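PDB 4TKT: AT-less polyketide synthase from Streptomyces platensis subsp. rosaceus, which probably catalyses decarboxylative condensation of acyl and malonyl units during isomigrastatin biosynthesis, as a ketosynthase domain of a polyketide synthase. Local coordinates for residues 537-542 with 574-579. Sequence-based numbering, arbitrary orientation. Where two conformers were deposited one is given.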
ATOM      1  N   GLY A 537     -19.148 -32.754  -3.671  0.59 41.82           N
ATOM      2  CA  GLY A 537     -17.788 -32.373  -3.998  0.59 41.79           C
ATOM      3  C   GLY A 537     -17.328 -31.171  -3.197  0.59 43.97           C
ATOM      4  O   GLY A 537     -16.189 -30.725  -3.332  0.59 42.65           O
ATOM      5  N   ALA A 538     -18.217 -30.637  -2.365  1.00 43.68           N
ATOM      6  CA  ALA A 538     -17.864 -29.520  -1.496  1.00 41.79           C
ATOM      7  C   ALA A 538     -17.758 -30.000  -0.055  1.00 42.48           C
ATOM      8  O   ALA A 538     -18.540 -30.843   0.382  1.00 51.35           O
ATOM      9  CB  ALA A 538     -18.884 -28.400  -1.616  1.00 41.78           C
ATOM     10  N   TYR A 539     -16.786 -29.470   0.679  1.00 37.96           N
ATOM     11  CA  TYR A 539     -16.519 -29.941   2.034  1.00 37.65           C
ATOM     12  C   TYR A 539     -16.219 -28.782   2.979  1.00 45.44           C
ATOM     13  O   TYR A 539     -15.508 -27.842   2.624  1.00 36.40           O
ATOM     14  CB  TYR A 539     -15.356 -30.936   2.025  1.00 38.17           C
ATOM     15  CG  TYR A 539     -15.472 -31.984   0.937  1.00 39.17           C
ATOM     16  CD1 TYR A 539     -16.250 -33.118   1.118  1.00 39.72           C
ATOM     17  CD2 TYR A 539     -14.813 -31.828  -0.276  1.00 39.64           C
ATOM     18  CE1 TYR A 539     -16.364 -34.074   0.122  1.00 49.77           C
ATOM     19  CE2 TYR A 539     -14.919 -32.777  -1.274  1.00 49.02           C
ATOM     20  CZ  TYR A 539     -15.697 -33.897  -1.071  1.00 49.85           C
ATOM     21  OH  TYR A 539     -15.803 -34.841  -2.065  1.00 53.78           O
ATOM     22  N   PHE A 540     -16.771 -28.861   4.185  1.00 46.72           N
ATOM     23  CA  PHE A 540     -16.660 -27.785   5.161  1.00 46.39           C
ATOM     24  C   PHE A 540     -16.220 -28.321   6.521  1.00 47.87           C
ATOM     25  O   PHE A 540     -16.629 -29.406   6.933  1.00 48.69           O
ATOM     26  CB  PHE A 540     -17.998 -27.049   5.288  1.00 44.11           C
ATOM     27  CG  PHE A 540     -17.964 -25.875   6.223  1.00 46.70           C
ATOM     28  CD1 PHE A 540     -17.680 -24.606   5.748  1.00 51.29           C
ATOM     29  CD2 PHE A 540     -18.228 -26.035   7.575  1.00 47.69           C
ATOM     30  CE1 PHE A 540     -17.654 -23.524   6.602  1.00 55.73           C
ATOM     31  CE2 PHE A 540     -18.198 -24.956   8.434  1.00 52.72           C
ATOM     32  CZ  PHE A 540     -17.912 -23.698   7.948  1.00 55.12           C
ATOM     33  N   ASN A 541     -15.389 -27.553   7.216  1.00 45.80           N
ATOM     34  CA  ASN A 541     -14.936 -27.926   8.549  1.00 45.20           C
ATOM     35  C   ASN A 541     -14.610 -26.700   9.392  1.00 45.39           C
ATOM     36  O   ASN A 541     -13.752 -25.902   9.022  1.00 49.22           O
ATOM     37  CB  ASN A 541     -13.715 -28.840   8.458  1.00 48.12           C
ATOM     38  CG  ASN A 541     -13.060 -29.078   9.805  1.00 49.17           C
ATOM     39  OD1 ASN A 541     -13.732 -29.147  10.833  1.00 51.95           O
ATOM     40  ND2 ASN A 541     -11.737 -29.199   9.806  1.00 48.62           N
ATOM     41  N   PRO A 542     -15.303 -26.547  10.531  1.00 43.54           N
ATOM     42  CA  PRO A 542     -15.069 -25.449  11.475  1.00 42.98           C
ATOM     43  C   PRO A 542     -13.735 -25.572  12.211  1.00 48.81           C
ATOM     44  O   PRO A 542     -13.294 -24.614  12.841  1.00 54.06           O
ATOM     45  CB  PRO A 542     -16.239 -25.575  12.460  1.00 40.70           C
ATOM     46  CG  PRO A 542     -17.258 -26.405  11.756  1.00 41.61           C
ATOM     47  CD  PRO A 542     -16.473 -27.353  10.913  1.00 42.93           C
ATOM     48  N   PRO A 574     -10.913 -37.004  -2.995  1.00 45.07           N
ATOM     49  CA  PRO A 574     -10.359 -37.510  -1.732  1.00 44.93           C
ATOM     50  C   PRO A 574      -9.338 -36.561  -1.113  1.00 44.20           C
ATOM     51  O   PRO A 574      -9.273 -36.445   0.108  1.00 44.97           O
ATOM     52  CB  PRO A 574      -9.694 -38.828  -2.139  1.00 46.38           C
ATOM     53  CG  PRO A 574     -10.407 -39.243  -3.370  1.00 47.16           C
ATOM     54  CD  PRO A 574     -10.714 -37.969  -4.093  1.00 46.50           C
ATOM     55  N   LEU A 575      -8.560 -35.887  -1.952  1.00 47.49           N
ATOM     56  CA  LEU A 575      -7.574 -34.927  -1.471  1.00 46.13           C
ATOM     57  C   LEU A 575      -8.253 -33.723  -0.828  1.00 42.33           C
ATOM     58  O   LEU A 575      -7.859 -33.278   0.249  1.00 41.61           O
ATOM     59  CB  LEU A 575      -6.667 -34.471  -2.615  1.00 44.39           C
ATOM     60  CG  LEU A 575      -5.566 -33.475  -2.246  1.00 49.33           C
ATOM     61  CD1 LEU A 575      -4.667 -34.047  -1.164  1.00 49.71           C
ATOM     62  CD2 LEU A 575      -4.751 -33.099  -3.474  1.00 51.63           C
ATOM     63  N   ALA A 576      -9.281 -33.209  -1.493  1.00 45.48           N
ATOM     64  CA  ALA A 576      -9.995 -32.031  -1.017  1.00 47.08           C
ATOM     65  C   ALA A 576     -10.677 -32.291   0.320  1.00 49.02           C
ATOM     66  O   ALA A 576     -10.643 -31.451   1.219  1.00 53.35           O
ATOM     67  CB  ALA A 576     -11.016 -31.580  -2.050  1.00 40.88           C
ATOM     68  N   GLU A 577     -11.300 -33.456   0.448  1.00 49.20           N
ATOM     69  CA  GLU A 577     -12.002 -33.791   1.677  1.00 43.91           C
ATOM     70  C   GLU A 577     -11.007 -33.994   2.813  1.00 43.09           C
ATOM     71  O   GLU A 577     -11.231 -33.538   3.934  1.00 39.55           O
ATOM     72  CB  GLU A 577     -12.864 -35.038   1.483  1.00 43.16           C
ATOM     73  CG  GLU A 577     -13.814 -35.312   2.636  1.00 55.43           C
ATOM     74  CD  GLU A 577     -14.870 -36.346   2.293  1.00 64.59           C
ATOM     75  OE1 GLU A 577     -14.761 -36.981   1.222  1.00 71.25           O
ATOM     76  OE2 GLU A 577     -15.812 -36.519   3.093  1.00 65.76           O
ATOM     77  N   ALA A 578      -9.902 -34.667   2.508  1.00 41.09           N
ATOM     78  CA  ALA A 578      -8.864 -34.929   3.495  1.00 41.22           C
ATOM     79  C   ALA A 578      -8.243 -33.627   3.978  1.00 47.37           C
ATOM     80  O   ALA A 578      -7.996 -33.453   5.171  1.00 47.32           O
ATOM     81  CB  ALA A 578      -7.796 -35.839   2.917  1.00 42.43           C
ATOM     82  N   TRP A 579      -7.998 -32.715   3.042  1.00 40.02           N
ATOM     83  CA  TRP A 579      -7.424 -31.418   3.369  1.00 46.06           C
ATOM     84  C   TRP A 579      -8.353 -30.633   4.289  1.00 39.67           C
ATOM     85  O   TRP A 579      -7.914 -30.053   5.279  1.00 37.55           O
ATOM     86  CB  TRP A 579      -7.141 -30.617   2.096  1.00 39.21           C
ATOM     87  CG  TRP A 579      -6.626 -29.239   2.376  1.00 48.10           C
ATOM     88  CD1 TRP A 579      -5.322 -28.870   2.554  1.00 38.44           C
ATOM     89  CD2 TRP A 579      -7.404 -28.046   2.518  1.00 45.70           C
ATOM     90  NE1 TRP A 579      -5.243 -27.519   2.796  1.00 40.54           N
ATOM     91  CE2 TRP A 579      -6.507 -26.990   2.781  1.00 42.47           C
ATOM     92  CE3 TRP A 579      -8.773 -27.767   2.449  1.00 36.96           C
ATOM     93  CZ2 TRP A 579      -6.933 -25.679   2.973  1.00 35.97           C
ATOM     94  CZ3 TRP A 579      -9.195 -26.463   2.641  1.00 38.68           C
ATOM     95  CH2 TRP A 579      -8.278 -25.436   2.900  1.00 35.62           C
TER
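Tyr539 and Glu577 form a CH-pi contact that seats helix 573-580 against an edge strand, 538-541, of a small three-stranded antiparallel sheet near the periphery of the chain. The CB of Glu577 sits 3.8 Å from the centroid of the Tyr539 ring and 6° off its normal, so the methylene lies almost squarely over the middle of one face. From there the glutamate chain runs outward across the CD1-CE1 side of the ring: Glu577 CG is 3.6 Å from Tyr539 CD1, and Glu577 CD is 3.5 Å from Tyr539 CE1. Glu577 CG stands anti to the backbone N (chi1 -170°) and the chain stays extended beyond it, which carries the carboxylate to the CD1-CE1 rim, its plane turned 20° from that of the ring. Glu577 OE1 is 3.5 Å from Tyr539 CE1 but 4.1 Å from the OH, making the meeting one of stacked surfaces rather than a polar bond. On the CE2 side the ring meets the smaller Ala576, whose CB lies 4.2 Å from Tyr539 CE2.

Here a helix packs on an edge strand and its neighbour in the sheet, whose other two strands, with helix 469-482, belong largely to the part matching the RhiE-like KS-MAT linker family. Backbone hydrogen bonds join Tyr539 to Ala512 and Asn541 to Arg510 on the neighbouring strand, while Ala576 and Trp579 of the helix also rest on Ala512. An alanine in place of Tyr539 would probably leave the Glu577 methylenes without their aromatic platform and open a gap beside Ala576. Farther along the strand, Asn541 ND2 hydrogen-bonds to Thr580 O, a second tie between strand and helix, while Phe540 touches Leu472 and makes a cation-pi contact with Arg473.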